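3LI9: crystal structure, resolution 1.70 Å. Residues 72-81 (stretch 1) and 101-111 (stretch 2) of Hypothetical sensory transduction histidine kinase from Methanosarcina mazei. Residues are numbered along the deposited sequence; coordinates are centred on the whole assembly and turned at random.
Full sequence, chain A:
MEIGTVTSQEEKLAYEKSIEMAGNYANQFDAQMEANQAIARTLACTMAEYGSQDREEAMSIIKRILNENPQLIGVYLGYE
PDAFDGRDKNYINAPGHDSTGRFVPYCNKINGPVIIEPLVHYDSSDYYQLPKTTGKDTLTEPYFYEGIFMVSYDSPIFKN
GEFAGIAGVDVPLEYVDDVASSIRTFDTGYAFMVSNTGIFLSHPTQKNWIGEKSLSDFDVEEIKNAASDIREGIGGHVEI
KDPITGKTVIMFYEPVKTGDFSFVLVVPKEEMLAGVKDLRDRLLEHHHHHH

Stretch 1, residues 72-81: LIGVYLGYEP
Stretch 2 (101-111) GRFVPYCNKIN

Strand 74-79 and strand 105-108 run antiparallel, their axes 168° apart and 4.7 Å at closest approach. Gly74 faces Asn108, Val75 faces Cys107 and Tyr76 faces Tyr106 (CA-CA 4.1, 5.4 and 4.5 Å). Extended backbones (Val75 phi/psi -141/138, Cys107 -92/118) place Val75 N 2.8 Å from Cys107 O and Cys107 N 2.9 Å from Val75 O, a reciprocal hydrogen-bonded pair. Lys109 N to Ile73 O (3.0 Å), Leu77 N to Pro105 O (3.2 Å) and Tyr79 N to Phe103 O (2.9 Å) extend the ladder; Pro105, lacking an amide hydrogen, cannot return the bond to Leu77 O.

Gly74 supplies the hollow for Tyr106 (chi1 t, chi2 50°): the ring's CE1 lies 4.1 Å from Gly74 CA, where a CB would clash. The same ring meets Tyr76 (chi1 p, chi2 87°) obliquely, CD1 3.7 Å from Tyr76 CD2. Farther along, Leu77 (m, t) sets CB 4.1 Å from Pro105 CG and CD1 4.0 Å from CE2 of Phe103 (chi1 t), whose ring edge receives Tyr79 CE1 at CD2, 3.8 Å. At the opposite end, Ile73 CG2 touches Ile110 CD1 (3.9 Å).

Arg102 (m, t, p, chi4 177°) points toward stretch 1, clamping Tyr79 O through NE (2.9 Å) and NH2 (3.0 Å), while Pro81 CD covers one guanidinium face, 3.7 Å from Arg102 NE.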

# COMPACT_ATOMS: atom_id res chain seq x y z
N LEU A 72 -3.13 6.84 -9.06
CA LEU A 72 -2.45 7.56 -7.93
C LEU A 72 -3.26 8.75 -7.49
O LEU A 72 -3.96 9.38 -8.29
CB LEU A 72 -1.06 8.06 -8.34
CG LEU A 72 -0.08 7.00 -8.92
CD1 LEU A 72 1.25 7.63 -9.26
CD2 LEU A 72 0.12 5.81 -7.91
N ILE A 73 -3.15 9.10 -6.18
CA ILE A 73 -3.76 10.30 -5.70
C ILE A 73 -2.71 11.35 -5.21
O ILE A 73 -3.05 12.48 -4.96
CB ILE A 73 -4.80 9.98 -4.57
CG1 ILE A 73 -5.75 11.14 -4.36
CG2 ILE A 73 -4.07 9.59 -3.23
CD1 ILE A 73 -7.07 10.69 -3.59
N GLY A 74 -1.47 10.92 -5.08
CA GLY A 74 -0.43 11.81 -4.67
C GLY A 74 0.89 11.32 -5.23
O GLY A 74 1.14 10.13 -5.37
N VAL A 75 1.77 12.27 -5.50
CA VAL A 75 3.16 11.96 -5.86
C VAL A 75 3.99 13.04 -5.16
O VAL A 75 3.62 14.23 -5.10
CB VAL A 75 3.42 12.09 -7.40
CG1 VAL A 75 4.94 11.75 -7.79
CG2 VAL A 75 2.50 11.17 -8.19
N TYR A 76 5.11 12.59 -4.57
CA TYR A 76 5.83 13.53 -3.72
C TYR A 76 7.32 13.27 -3.67
O TYR A 76 7.80 12.16 -3.95
CB TYR A 76 5.22 13.58 -2.33
CG TYR A 76 5.06 12.22 -1.65
CD1 TYR A 76 6.09 11.70 -0.91
CD2 TYR A 76 3.91 11.43 -1.87
CE1 TYR A 76 5.98 10.43 -0.27
CE2 TYR A 76 3.79 10.20 -1.28
CZ TYR A 76 4.81 9.71 -0.49
OH TYR A 76 4.62 8.48 0.09
N LEU A 77 8.06 14.31 -3.20
CA LEU A 77 9.48 14.16 -2.94
C LEU A 77 9.67 14.79 -1.53
O LEU A 77 8.93 15.76 -1.16
CB LEU A 77 10.25 15.05 -3.94
CG LEU A 77 10.13 14.56 -5.39
CD1 LEU A 77 10.73 15.66 -6.32
CD2 LEU A 77 10.87 13.24 -5.59
N GLY A 78 10.58 14.22 -0.73
CA GLY A 78 10.86 14.87 0.56
C GLY A 78 12.38 14.75 0.75
O GLY A 78 12.91 13.68 0.66
N TYR A 79 13.07 15.88 0.97
CA TYR A 79 14.54 15.88 1.09
C TYR A 79 15.01 16.27 2.51
O TYR A 79 14.33 16.97 3.25
CB TYR A 79 15.11 16.87 0.14
CG TYR A 79 15.15 16.36 -1.29
CD1 TYR A 79 14.00 16.38 -2.10
CD2 TYR A 79 16.35 15.86 -1.85
CE1 TYR A 79 14.08 15.91 -3.44
CE2 TYR A 79 16.41 15.39 -3.18
CZ TYR A 79 15.27 15.42 -3.93
OH TYR A 79 15.35 15.04 -5.29
N GLU A 80 16.17 15.73 2.86
CA GLU A 80 16.92 16.18 4.04
C GLU A 80 17.28 17.63 3.89
O GLU A 80 17.29 18.24 2.84
CB GLU A 80 18.22 15.34 4.13
CG GLU A 80 18.03 13.89 4.40
CD GLU A 80 17.59 13.63 5.85
OE1 GLU A 80 18.46 13.62 6.74
OE2 GLU A 80 16.40 13.42 6.09
N PRO A 81 17.60 18.28 5.01
CA PRO A 81 17.99 19.69 4.97
C PRO A 81 19.11 19.97 3.98
O PRO A 81 20.15 19.30 4.03
CB PRO A 81 18.45 19.93 6.44
CG PRO A 81 17.58 19.05 7.21
CD PRO A 81 17.53 17.75 6.36
N GLY A 101 11.89 25.37 4.67
CA GLY A 101 12.49 25.61 3.35
C GLY A 101 12.95 24.27 2.70
O GLY A 101 13.40 24.30 1.55
N ARG A 102 12.81 23.16 3.41
CA ARG A 102 13.21 21.82 2.87
C ARG A 102 12.36 21.54 1.63
O ARG A 102 11.19 22.00 1.58
CB ARG A 102 13.02 20.68 3.86
CG ARG A 102 14.06 20.76 5.03
CD ARG A 102 13.86 19.78 6.15
NE ARG A 102 13.91 18.38 5.72
CZ ARG A 102 13.81 17.38 6.55
NH1 ARG A 102 13.73 17.68 7.86
NH2 ARG A 102 13.78 16.10 6.12
N PHE A 103 12.92 20.86 0.63
CA PHE A 103 12.08 20.50 -0.56
C PHE A 103 11.24 19.29 -0.22
O PHE A 103 11.73 18.17 -0.23
CB PHE A 103 12.98 20.22 -1.78
CG PHE A 103 12.25 20.27 -3.10
CD1 PHE A 103 11.26 21.23 -3.35
CD2 PHE A 103 12.56 19.32 -4.09
CE1 PHE A 103 10.64 21.30 -4.56
CE2 PHE A 103 11.88 19.38 -5.34
CZ PHE A 103 10.92 20.37 -5.56
N VAL A 104 9.94 19.54 0.08
CA VAL A 104 9.02 18.49 0.55
C VAL A 104 7.66 18.58 -0.19
O VAL A 104 6.60 18.53 0.45
CB VAL A 104 8.84 18.53 2.10
CG1 VAL A 104 10.15 17.95 2.82
CG2 VAL A 104 8.47 19.94 2.58
N PRO A 105 7.69 18.72 -1.51
CA PRO A 105 6.40 18.96 -2.22
C PRO A 105 5.50 17.70 -2.26
O PRO A 105 5.96 16.62 -2.68
CB PRO A 105 6.83 19.42 -3.61
CG PRO A 105 8.19 18.63 -3.85
CD PRO A 105 8.84 18.66 -2.44
N TYR A 106 4.22 17.87 -1.89
CA TYR A 106 3.24 16.77 -1.94
C TYR A 106 2.21 17.19 -2.97
O TYR A 106 1.35 18.06 -2.69
CB TYR A 106 2.60 16.58 -0.55
CG TYR A 106 1.51 15.53 -0.53
CD1 TYR A 106 1.73 14.29 -1.06
CD2 TYR A 106 0.27 15.78 0.08
CE1 TYR A 106 0.72 13.25 -1.01
CE2 TYR A 106 -0.71 14.79 0.11
CZ TYR A 106 -0.45 13.52 -0.40
OH TYR A 106 -1.41 12.55 -0.42
N CYS A 107 2.32 16.66 -4.19
CA CYS A 107 1.42 17.02 -5.29
C CYS A 107 0.28 16.01 -5.25
O CYS A 107 0.52 14.82 -5.36
CB CYS A 107 2.21 16.97 -6.59
SG CYS A 107 1.10 17.34 -7.98
N ASN A 108 -0.94 16.49 -5.02
CA ASN A 108 -2.06 15.56 -4.78
C ASN A 108 -3.39 16.06 -5.26
O ASN A 108 -3.57 17.25 -5.48
CB ASN A 108 -2.15 15.23 -3.27
CG ASN A 108 -2.62 16.43 -2.46
OD1 ASN A 108 -1.80 17.32 -2.01
ND2 ASN A 108 -3.89 16.54 -2.32
N LYS A 109 -4.32 15.14 -5.39
CA LYS A 109 -5.72 15.51 -5.61
C LYS A 109 -6.67 14.98 -4.53
O LYS A 109 -7.86 14.68 -4.83
CB LYS A 109 -6.12 15.09 -7.04
CG LYS A 109 -5.94 13.69 -7.32
CD LYS A 109 -6.34 13.33 -8.81
CE LYS A 109 -5.42 13.90 -9.83
NZ LYS A 109 -5.69 13.13 -11.13
N ILE A 110 -6.20 14.93 -3.30
CA ILE A 110 -6.95 14.40 -2.14
C ILE A 110 -8.26 15.13 -1.99
O ILE A 110 -9.28 14.49 -1.77
CB ILE A 110 -6.16 14.61 -0.82
CG1 ILE A 110 -4.85 13.80 -0.74
CG2 ILE A 110 -7.02 14.26 0.50
CD1 ILE A 110 -5.08 12.29 -0.63
N ASN A 111 -8.25 16.45 -2.13
CA ASN A 111 -9.44 17.23 -1.86
C ASN A 111 -10.16 17.52 -3.15
O ASN A 111 -11.16 18.27 -3.14
CB ASN A 111 -9.07 18.57 -1.16
CG ASN A 111 -8.56 18.37 0.28
OD1 ASN A 111 -7.65 17.57 0.58
ND2 ASN A 111 -9.13 19.13 1.18
O HOH W 1 -4.02 10.79 -10.74
O HOH W 2 15.73 20.13 1.25